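Local coordinates for glucose-binding protein (Thermus thermophilus HB27, PDB 2B3F) that binds glucose or galactose and is probably part of a binding-protein-dependent transport system for sugar, at residues T168-W173 and S345-A350. Sequence-based numbering, arbitrary orientation.
With GAL (beta-D-galactopyranose), chain G.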
loop_
_atom_site.group_PDB
_atom_site.type_symbol
_atom_site.label_atom_id
_atom_site.label_comp_id
_atom_site.label_asym_id
_atom_site.label_seq_id
_atom_site.Cartn_x
_atom_site.Cartn_y
_atom_site.Cartn_z
ATOM N N THR A 168 -8.163 1.469 -6.532
ATOM C CA THR A 168 -8.734 1.854 -5.224
ATOM C C THR A 168 -9.951 0.993 -4.876
ATOM O O THR A 168 -10.321 0.840 -3.717
ATOM C CB THR A 168 -9.121 3.354 -5.130
ATOM O OG1 THR A 168 -10.336 3.595 -5.854
ATOM C CG2 THR A 168 -8.027 4.241 -5.618
ATOM N N GLN A 169 -10.597 0.453 -5.911
ATOM C CA GLN A 169 -11.700 -0.480 -5.716
ATOM C C GLN A 169 -11.157 -1.822 -5.233
ATOM O O GLN A 169 -11.720 -2.433 -4.340
ATOM C CB GLN A 169 -12.498 -0.633 -7.003
ATOM C CG GLN A 169 -13.085 0.675 -7.507
ATOM C CD GLN A 169 -13.400 0.645 -9.007
ATOM O OE1 GLN A 169 -13.540 -0.435 -9.614
ATOM N NE2 GLN A 169 -13.452 1.835 -9.623
ATOM N N GLN A 170 -10.042 -2.252 -5.809
ATOM C CA GLN A 170 -9.324 -3.431 -5.315
ATOM C C GLN A 170 -8.893 -3.209 -3.867
ATOM O O GLN A 170 -8.993 -4.111 -3.041
ATOM C CB GLN A 170 -8.097 -3.705 -6.152
ATOM C CG GLN A 170 -8.329 -4.014 -7.651
ATOM C CD GLN A 170 -7.014 -4.319 -8.336
ATOM O OE1 GLN A 170 -6.220 -5.107 -7.823
ATOM N NE2 GLN A 170 -6.761 -3.689 -9.476
ATOM N N HIS A 171 -8.410 -1.999 -3.584
ATOM C CA HIS A 171 -7.979 -1.605 -2.252
ATOM C C HIS A 171 -9.102 -1.746 -1.239
ATOM O O HIS A 171 -8.922 -2.317 -0.179
ATOM C CB HIS A 171 -7.443 -0.175 -2.241
ATOM C CG HIS A 171 -6.745 0.165 -0.967
ATOM N ND1 HIS A 171 -5.370 0.200 -0.860
ATOM C CD2 HIS A 171 -7.238 0.428 0.267
ATOM C CE1 HIS A 171 -5.048 0.488 0.392
ATOM N NE2 HIS A 171 -6.162 0.642 1.092
ATOM N N LEU A 172 -10.269 -1.215 -1.586
ATOM C CA LEU A 172 -11.453 -1.402 -0.762
ATOM C C LEU A 172 -11.772 -2.893 -0.567
ATOM O O LEU A 172 -12.048 -3.336 0.553
ATOM C CB LEU A 172 -12.632 -0.728 -1.435
ATOM C CG LEU A 172 -13.983 -0.936 -0.798
ATOM C CD1 LEU A 172 -14.027 -0.401 0.636
ATOM C CD2 LEU A 172 -15.003 -0.219 -1.719
ATOM N N TRP A 173 -11.708 -3.660 -1.651
ATOM C CA TRP A 173 -12.004 -5.087 -1.614
ATOM C C TRP A 173 -11.117 -5.836 -0.601
ATOM O O TRP A 173 -11.611 -6.664 0.132
ATOM C CB TRP A 173 -11.843 -5.737 -2.988
ATOM C CG TRP A 173 -12.211 -7.201 -3.014
ATOM C CD1 TRP A 173 -13.455 -7.739 -3.258
ATOM C CD2 TRP A 173 -11.339 -8.328 -2.784
ATOM N NE1 TRP A 173 -13.406 -9.108 -3.192
ATOM C CE2 TRP A 173 -12.126 -9.505 -2.910
ATOM C CE3 TRP A 173 -9.978 -8.456 -2.487
ATOM C CZ2 TRP A 173 -11.587 -10.789 -2.757
ATOM C CZ3 TRP A 173 -9.444 -9.724 -2.332
ATOM C CH2 TRP A 173 -10.254 -10.881 -2.460
ATOM N N SER A 345 -0.916 -7.022 2.425
ATOM C CA SER A 345 -1.733 -6.524 1.311
ATOM C C SER A 345 -1.563 -7.304 0.020
ATOM O O SER A 345 -0.455 -7.693 -0.347
ATOM C CB SER A 345 -1.376 -5.057 1.055
ATOM O OG SER A 345 -2.067 -4.526 -0.070
ATOM N N LEU A 346 -2.682 -7.488 -0.691
ATOM C CA LEU A 346 -2.679 -7.955 -2.080
ATOM C C LEU A 346 -2.344 -6.830 -3.054
ATOM O O LEU A 346 -1.485 -6.965 -3.934
ATOM C CB LEU A 346 -4.078 -8.495 -2.448
ATOM C CG LEU A 346 -4.411 -8.672 -3.935
ATOM C CD1 LEU A 346 -3.477 -9.686 -4.574
ATOM C CD2 LEU A 346 -5.863 -9.102 -4.089
ATOM N N VAL A 347 -3.073 -5.722 -2.938
ATOM C CA VAL A 347 -2.973 -4.678 -3.941
ATOM C C VAL A 347 -1.592 -4.024 -3.917
ATOM O O VAL A 347 -1.100 -3.512 -4.931
ATOM C CB VAL A 347 -4.119 -3.658 -3.748
ATOM C CG1 VAL A 347 -4.009 -2.516 -4.729
ATOM C CG2 VAL A 347 -5.454 -4.393 -3.879
ATOM N N HIS A 348 -0.944 -4.111 -2.757
ATOM C CA HIS A 348 0.347 -3.458 -2.550
ATOM C C HIS A 348 1.484 -4.483 -2.319
ATOM O O HIS A 348 2.450 -4.184 -1.615
ATOM C CB HIS A 348 0.221 -2.412 -1.461
ATOM C CG HIS A 348 -0.887 -1.437 -1.743
ATOM N ND1 HIS A 348 -0.759 -0.430 -2.674
ATOM C CD2 HIS A 348 -2.156 -1.382 -1.284
ATOM C CE1 HIS A 348 -1.910 0.218 -2.763
ATOM N NE2 HIS A 348 -2.778 -0.344 -1.938
ATOM N N GLY A 349 1.341 -5.660 -2.928
ATOM C CA GLY A 349 2.487 -6.503 -3.269
ATOM C C GLY A 349 3.028 -7.495 -2.267
ATOM O O GLY A 349 3.994 -8.204 -2.573
ATOM N N ALA A 350 2.431 -7.569 -1.086
ATOM C CA ALA A 350 2.997 -8.437 -0.058
ATOM C C ALA A 350 2.732 -9.919 -0.317
ATOM O O ALA A 350 3.677 -10.742 -0.201
ATOM C CB ALA A 350 2.517 -8.041 1.303
HETATM C C1 GAL G . 1.352 2.137 -2.749
HETATM C C2 GAL G . 2.748 2.579 -2.290
HETATM C C3 GAL G . 2.699 3.873 -1.489
HETATM C C4 GAL G . 1.925 4.959 -2.240
HETATM C C5 GAL G . 0.588 4.358 -2.738
HETATM C C6 GAL G . -0.295 5.334 -3.532
HETATM O O1 GAL G . 1.418 0.988 -3.540
HETATM O O2 GAL G . 3.354 1.513 -1.542
HETATM O O3 GAL G . 4.017 4.330 -1.222
HETATM O O4 GAL G . 2.742 5.409 -3.288
HETATM O O5 GAL G . 0.790 3.205 -3.519
HETATM O O6 GAL G . 0.250 5.578 -4.793
#
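Helix 166-190 runs past a type I turn from Leu346 to Gly349, and the two segments come closest, CA to CA, at His171 and Val347, 6.1 Å apart. Within the loop, Ser345 OG accepts the backbone N-H of His348 at 2.9 Å, an ST motif. The same hydroxyl is hydrogen-bonded to Glu174, one helical turn beyond Gln170, and the other oxygen of that carboxylate meets the Val347 N. The turn is thus tied to the helix through its backbone as well as its side chains.

Val347 points at the helix. Its CG2, anti to its own carbonyl carbon, rests 3.6 Å from Gln170 CB. The amide end of Gln170 is turned to Asn166. Further along the helix, Leu346 CD2 meets Trp173 CZ3 obliquely at 4.0 Å.

The polar link is a pair of imidazoles. His171 CG is anti to its backbone N (chi1 -168°), which sets the ring edge against the His348 ring. Its ND1 meets His348 NE2 at 2.9 Å, edge to edge, with the ring planes at 63°. Either nitrogen could donate, and the bond is bent, at 141°. His171 NE2 is hydrogen-bonded to the carbonyl O of Ser121, which holds the ring from its other nitrogen. His348 ND1 then reaches O1 of the galactose at 2.7 Å. Val347 CG1 lies against one face of the His348 ring, offset toward its rim. An alanine in place of His348 would lose the bonds to both His171 and the sugar, and would probably weaken galactose binding.

His171 is therefore a second-shell residue behind a first-shell histidine, in the buried sugar pocket of a periplasmic binding protein.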